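Long-range contact in protein B (Streptococcus agalactiae, PDB 5H6I), which is a secreted CAMP factor, a pore-forming toxin that permeabilises membranes and also binds the constant region of IgG: residues A[37-51]-A[92-106]. Numbering follows the deposited sequence.
Sequences QAQQMAQKLDQDSIQ and LNSIGSRVEALTDVI
M41 and V99 meet where the two backbones come nearest in a helix-to-helix packing of the CAMP factor's helical bundle, an instance of how two nearly parallel helices divide their interface between an oily seam and a polar border. Helix 35-58 and helix 93-115 run in the same direction here, their short segments inclined by 25° with axes approaching to 10.3 Å. Helix 65-84 fills the inner side: it touches L45, I95 and L102, so these side chains belong to a three-helix core.

Packing is tight along this seam. M41 rests its SD 3.6 Å from G96 CA, and the bend at its last torsion (chi3 -56°) turns CE to CD1 of L92, the residue at the N-cap of helix 93-115. One turn further on, L45 lies roughly at right angles to V99, and its CD2 touches both V99 CG2 (3.7 Å) and L102 CD1. D48 then enters as a knob among V99, L102, T103 and I106, a buried carboxylate on largely apolar walls.

The outer border is looser and polar. Q37 and Q51, both partly exposed, lay their amide ends beside L92 and I106, with Q51 NE2 3.4 Å from I106 CG2. Between them K44 slides its aliphatic part past V99, CG to CG1 at 3.8 Å, before kinks at chi2 (69°) and chi4 turn the ammonium toward D48 and T103. That nitrogen partners the buried acid, probably helping to keep it ionised, and also joins the two helices: K44 NZ lies 2.7 Å from D48 OD1 in a salt bridge and donates a 2.9 Å hydrogen bond to T103 OG1.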
loop_
_atom_site.group_PDB
_atom_site.type_symbol
_atom_site.label_atom_id
_atom_site.label_comp_id
_atom_site.label_asym_id
_atom_site.label_seq_id
_atom_site.Cartn_x
_atom_site.Cartn_y
_atom_site.Cartn_z
ATOM N N GLN A 37 1.767 -24.796 -17.440
ATOM C CA GLN A 37 1.878 -24.297 -16.074
ATOM C C GLN A 37 2.792 -23.080 -16.000
ATOM O O GLN A 37 2.596 -22.209 -15.145
ATOM C CB GLN A 37 2.390 -25.408 -15.155
ATOM C CG GLN A 37 2.450 -25.030 -13.684
ATOM C CD GLN A 37 2.712 -26.226 -12.788
ATOM O OE1 GLN A 37 1.844 -26.643 -12.021
ATOM N NE2 GLN A 37 3.913 -26.784 -12.881
ATOM N N ALA A 38 3.783 -22.997 -16.891
ATOM C CA ALA A 38 4.711 -21.873 -16.863
ATOM C C ALA A 38 4.024 -20.570 -17.258
ATOM O O ALA A 38 4.310 -19.514 -16.681
ATOM C CB ALA A 38 5.902 -22.152 -17.780
ATOM N N GLN A 39 3.116 -20.619 -18.236
ATOM C CA GLN A 39 2.422 -19.404 -18.648
ATOM C C GLN A 39 1.341 -18.980 -17.662
ATOM O O GLN A 39 0.941 -17.811 -17.675
ATOM C CB GLN A 39 1.811 -19.571 -20.044
ATOM C CG GLN A 39 1.557 -21.003 -20.471
ATOM C CD GLN A 39 0.827 -21.093 -21.799
ATOM O OE1 GLN A 39 0.500 -20.076 -22.412
ATOM N NE2 GLN A 39 0.568 -22.315 -22.251
ATOM N N GLN A 40 0.856 -19.892 -16.813
ATOM C CA GLN A 40 -0.049 -19.481 -15.743
ATOM C C GLN A 40 0.655 -18.541 -14.775
ATOM O O GLN A 40 0.158 -17.449 -14.474
ATOM C CB GLN A 40 -0.592 -20.699 -14.993
ATOM C CG GLN A 40 -1.054 -21.849 -15.860
ATOM C CD GLN A 40 -1.293 -23.112 -15.055
ATOM O OE1 GLN A 40 -0.555 -23.411 -14.116
ATOM N NE2 GLN A 40 -2.325 -23.863 -15.422
ATOM N N MET A 41 1.822 -18.954 -14.275
ATOM C CA MET A 41 2.565 -18.120 -13.338
ATOM C C MET A 41 3.067 -16.848 -14.007
ATOM O O MET A 41 3.124 -15.789 -13.373
ATOM C CB MET A 41 3.728 -18.913 -12.742
ATOM C CG MET A 41 3.299 -19.978 -11.746
ATOM S SD MET A 41 4.620 -21.140 -11.365
ATOM C CE MET A 41 5.042 -21.721 -13.005
ATOM N N ALA A 42 3.434 -16.933 -15.289
ATOM C CA ALA A 42 3.846 -15.737 -16.016
ATOM C C ALA A 42 2.709 -14.728 -16.097
ATOM O O ALA A 42 2.928 -13.518 -15.961
ATOM C CB ALA A 42 4.336 -16.114 -17.414
ATOM N N GLN A 43 1.482 -15.207 -16.317
ATOM C CA GLN A 43 0.327 -14.316 -16.300
ATOM C C GLN A 43 -0.024 -13.888 -14.881
ATOM O O GLN A 43 -0.509 -12.770 -14.675
ATOM C CB GLN A 43 -0.870 -14.992 -16.967
ATOM C CG GLN A 43 -0.733 -15.149 -18.472
ATOM C CD GLN A 43 -1.588 -16.275 -19.022
ATOM O OE1 GLN A 43 -2.505 -16.756 -18.356
ATOM N NE2 GLN A 43 -1.288 -16.703 -20.243
ATOM N N LYS A 44 0.211 -14.759 -13.897
ATOM C CA LYS A 44 -0.010 -14.379 -12.506
ATOM C C LYS A 44 0.991 -13.319 -12.062
ATOM O O LYS A 44 0.646 -12.411 -11.298
ATOM C CB LYS A 44 0.077 -15.609 -11.602
ATOM C CG LYS A 44 -0.274 -15.337 -10.148
ATOM C CD LYS A 44 -1.752 -15.020 -9.986
ATOM C CE LYS A 44 -2.111 -14.784 -8.527
ATOM N NZ LYS A 44 -1.443 -13.572 -7.977
ATOM N N LEU A 45 2.237 -13.417 -12.534
ATOM C CA LEU A 45 3.234 -12.410 -12.187
ATOM C C LEU A 45 2.912 -11.062 -12.819
ATOM O O LEU A 45 3.327 -10.019 -12.298
ATOM C CB LEU A 45 4.627 -12.881 -12.609
ATOM C CG LEU A 45 5.226 -14.012 -11.765
ATOM C CD1 LEU A 45 6.501 -14.543 -12.400
ATOM C CD2 LEU A 45 5.486 -13.546 -10.340
ATOM N N ASP A 46 2.177 -11.059 -13.934
ATOM C CA ASP A 46 1.719 -9.803 -14.515
ATOM C C ASP A 46 0.566 -9.201 -13.723
ATOM O O ASP A 46 0.449 -7.974 -13.640
ATOM C CB ASP A 46 1.306 -10.012 -15.973
ATOM C CG ASP A 46 2.493 -10.054 -16.912
ATOM O OD1 ASP A 46 3.636 -9.922 -16.425
ATOM O OD2 ASP A 46 2.288 -10.214 -18.134
ATOM N N GLN A 47 -0.293 -10.044 -13.142
ATOM C CA GLN A 47 -1.333 -9.541 -12.251
ATOM C C GLN A 47 -0.722 -8.916 -11.003
ATOM O O GLN A 47 -1.177 -7.862 -10.539
ATOM C CB GLN A 47 -2.293 -10.670 -11.876
ATOM C CG GLN A 47 -3.258 -10.328 -10.751
ATOM C CD GLN A 47 -4.098 -11.518 -10.322
ATOM O OE1 GLN A 47 -4.022 -12.594 -10.917
ATOM N NE2 GLN A 47 -4.905 -11.329 -9.284
ATOM N N ASP A 48 0.313 -9.549 -10.447
ATOM C CA ASP A 48 0.983 -8.990 -9.279
ATOM C C ASP A 48 1.759 -7.728 -9.639
ATOM O O ASP A 48 1.785 -6.768 -8.861
ATOM C CB ASP A 48 1.913 -10.031 -8.658
ATOM C CG ASP A 48 1.195 -11.317 -8.303
ATOM O OD1 ASP A 48 -0.046 -11.290 -8.166
ATOM O OD2 ASP A 48 1.871 -12.358 -8.163
ATOM N N SER A 49 2.397 -7.713 -10.812
ATOM C CA SER A 49 3.167 -6.542 -11.221
ATOM C C SER A 49 2.276 -5.313 -11.345
ATOM O O SER A 49 2.679 -4.205 -10.974
ATOM C CB SER A 49 3.887 -6.819 -12.541
ATOM O OG SER A 49 4.790 -5.774 -12.858
ATOM N N ILE A 50 1.059 -5.491 -11.861
ATOM C CA ILE A 50 0.115 -4.380 -11.934
ATOM C C ILE A 50 -0.431 -4.057 -10.550
ATOM O O ILE A 50 -0.601 -2.885 -10.190
ATOM C CB ILE A 50 -1.011 -4.707 -12.932
ATOM C CG1 ILE A 50 -0.458 -4.770 -14.356
ATOM C CG2 ILE A 50 -2.131 -3.680 -12.840
ATOM C CD1 ILE A 50 0.220 -3.495 -14.806
ATOM N N GLN A 51 -0.706 -5.086 -9.746
ATOM C CA GLN A 51 -1.228 -4.856 -8.403
ATOM C C GLN A 51 -0.189 -4.211 -7.495
ATOM O O GLN A 51 -0.548 -3.439 -6.599
ATOM C CB GLN A 51 -1.719 -6.171 -7.801
ATOM C CG GLN A 51 -2.669 -6.007 -6.628
ATOM C CD GLN A 51 -3.591 -7.198 -6.464
ATOM O OE1 GLN A 51 -3.591 -8.116 -7.284
ATOM N NE2 GLN A 51 -4.384 -7.191 -5.398
ATOM N N LEU A 92 8.694 -27.001 -11.551
ATOM C CA LEU A 92 8.106 -25.698 -11.271
ATOM C C LEU A 92 7.590 -25.586 -9.840
ATOM O O LEU A 92 6.746 -24.729 -9.557
ATOM C CB LEU A 92 6.976 -25.407 -12.258
ATOM C CG LEU A 92 7.364 -25.209 -13.725
ATOM C CD1 LEU A 92 6.139 -24.866 -14.553
ATOM C CD2 LEU A 92 8.427 -24.132 -13.870
ATOM N N ASN A 93 8.080 -26.433 -8.931
ATOM C CA ASN A 93 7.576 -26.421 -7.562
ATOM C C ASN A 93 8.068 -25.196 -6.802
ATOM O O ASN A 93 7.269 -24.445 -6.231
ATOM C CB ASN A 93 7.988 -27.705 -6.840
ATOM C CG ASN A 93 7.499 -27.746 -5.405
ATOM O OD1 ASN A 93 6.297 -27.789 -5.147
ATOM N ND2 ASN A 93 8.434 -27.732 -4.462
ATOM N N SER A 94 9.387 -24.982 -6.778
ATOM C CA SER A 94 9.935 -23.846 -6.046
ATOM C C SER A 94 9.514 -22.525 -6.676
ATOM O O SER A 94 9.225 -21.556 -5.964
ATOM C CB SER A 94 11.459 -23.947 -5.982
ATOM O OG SER A 94 12.059 -23.331 -7.107
ATOM N N ILE A 95 9.467 -22.466 -8.009
ATOM C CA ILE A 95 9.073 -21.231 -8.679
ATOM C C ILE A 95 7.610 -20.907 -8.399
ATOM O O ILE A 95 7.216 -19.734 -8.404
ATOM C CB ILE A 95 9.359 -21.328 -10.192
ATOM C CG1 ILE A 95 9.608 -19.939 -10.784
ATOM C CG2 ILE A 95 8.222 -22.023 -10.925
ATOM C CD1 ILE A 95 10.918 -19.322 -10.356
ATOM N N GLY A 96 6.789 -21.922 -8.135
ATOM C CA GLY A 96 5.378 -21.707 -7.883
ATOM C C GLY A 96 5.103 -21.251 -6.466
ATOM O O GLY A 96 4.231 -20.408 -6.236
ATOM N N SER A 97 5.848 -21.806 -5.506
ATOM C CA SER A 97 5.689 -21.393 -4.116
ATOM C C SER A 97 6.102 -19.942 -3.913
ATOM O O SER A 97 5.577 -19.269 -3.019
ATOM C CB SER A 97 6.499 -22.312 -3.202
ATOM O OG SER A 97 6.222 -23.674 -3.476
ATOM N N ARG A 98 7.037 -19.443 -4.725
ATOM C CA ARG A 98 7.422 -18.040 -4.639
ATOM C C ARG A 98 6.368 -17.136 -5.269
ATOM O O ARG A 98 6.114 -16.034 -4.770
ATOM C CB ARG A 98 8.781 -17.828 -5.304
ATOM C CG ARG A 98 9.885 -18.689 -4.716
ATOM C CD ARG A 98 11.178 -18.578 -5.506
ATOM N NE ARG A 98 12.203 -19.480 -4.987
ATOM C CZ ARG A 98 12.985 -19.203 -3.949
ATOM N NH1 ARG A 98 12.862 -18.045 -3.315
ATOM N NH2 ARG A 98 13.891 -20.083 -3.543
ATOM N N VAL A 99 5.746 -17.588 -6.359
ATOM C CA VAL A 99 4.689 -16.805 -6.991
ATOM C C VAL A 99 3.464 -16.737 -6.089
ATOM O O VAL A 99 2.828 -15.683 -5.959
ATOM C CB VAL A 99 4.351 -17.391 -8.374
ATOM C CG1 VAL A 99 3.051 -16.804 -8.905
ATOM C CG2 VAL A 99 5.491 -17.138 -9.350
ATOM N N GLU A 100 3.118 -17.853 -5.443
ATOM C CA GLU A 100 1.966 -17.864 -4.546
ATOM C C GLU A 100 2.197 -16.969 -3.335
ATOM O O GLU A 100 1.279 -16.275 -2.885
ATOM C CB GLU A 100 1.657 -19.292 -4.101
ATOM C CG GLU A 100 1.143 -20.194 -5.206
ATOM C CD GLU A 100 1.246 -21.663 -4.850
ATOM O OE1 GLU A 100 1.990 -21.995 -3.903
ATOM O OE2 GLU A 100 0.583 -22.485 -5.517
ATOM N N ALA A 101 3.418 -16.971 -2.795
ATOM C CA ALA A 101 3.722 -16.141 -1.636
ATOM C C ALA A 101 3.643 -14.653 -1.952
ATOM O O ALA A 101 3.520 -13.842 -1.028
ATOM C CB ALA A 101 5.106 -16.486 -1.085
ATOM N N LEU A 102 3.713 -14.277 -3.231
ATOM C CA LEU A 102 3.529 -12.876 -3.595
ATOM C C LEU A 102 2.084 -12.435 -3.401
ATOM O O LEU A 102 1.832 -11.263 -3.099
ATOM C CB LEU A 102 3.968 -12.644 -5.040
ATOM C CG LEU A 102 5.473 -12.471 -5.247
ATOM C CD1 LEU A 102 5.809 -12.442 -6.728
ATOM C CD2 LEU A 102 5.965 -11.209 -4.555
ATOM N N THR A 103 1.129 -13.351 -3.571
ATOM C CA THR A 103 -0.260 -13.030 -3.261
ATOM C C THR A 103 -0.443 -12.804 -1.765
ATOM O O THR A 103 -1.206 -11.924 -1.351
ATOM C CB THR A 103 -1.183 -14.145 -3.758
ATOM O OG1 THR A 103 -1.046 -14.282 -5.178
ATOM C CG2 THR A 103 -2.635 -13.832 -3.426
ATOM N N ASP A 104 0.260 -13.584 -0.939
ATOM C CA ASP A 104 0.229 -13.351 0.501
ATOM C C ASP A 104 0.906 -12.037 0.867
ATOM O O ASP A 104 0.511 -11.388 1.843
ATOM C CB ASP A 104 0.890 -14.516 1.236
ATOM C CG ASP A 104 0.129 -15.817 1.068
ATOM O OD1 ASP A 104 -0.984 -15.932 1.623
ATOM O OD2 ASP A 104 0.642 -16.723 0.378
ATOM N N VAL A 105 1.924 -11.632 0.103
ATOM C CA VAL A 105 2.534 -10.321 0.308
ATOM C C VAL A 105 1.520 -9.221 0.027
ATOM O O VAL A 105 1.321 -8.309 0.839
ATOM C CB VAL A 105 3.789 -10.166 -0.571
ATOM C CG1 VAL A 105 4.180 -8.700 -0.687
ATOM C CG2 VAL A 105 4.938 -10.983 -0.012
ATOM N N ILE A 106 0.854 -9.300 -1.127
ATOM C CA ILE A 106 -0.138 -8.292 -1.492
ATOM C C ILE A 106 -1.295 -8.295 -0.501
ATOM O O ILE A 106 -1.780 -7.235 -0.088
ATOM C CB ILE A 106 -0.627 -8.524 -2.935
ATOM C CG1 ILE A 106 0.545 -8.438 -3.914
ATOM C CG2 ILE A 106 -1.707 -7.519 -3.303
ATOM C CD1 ILE A 106 0.207 -8.900 -5.315
#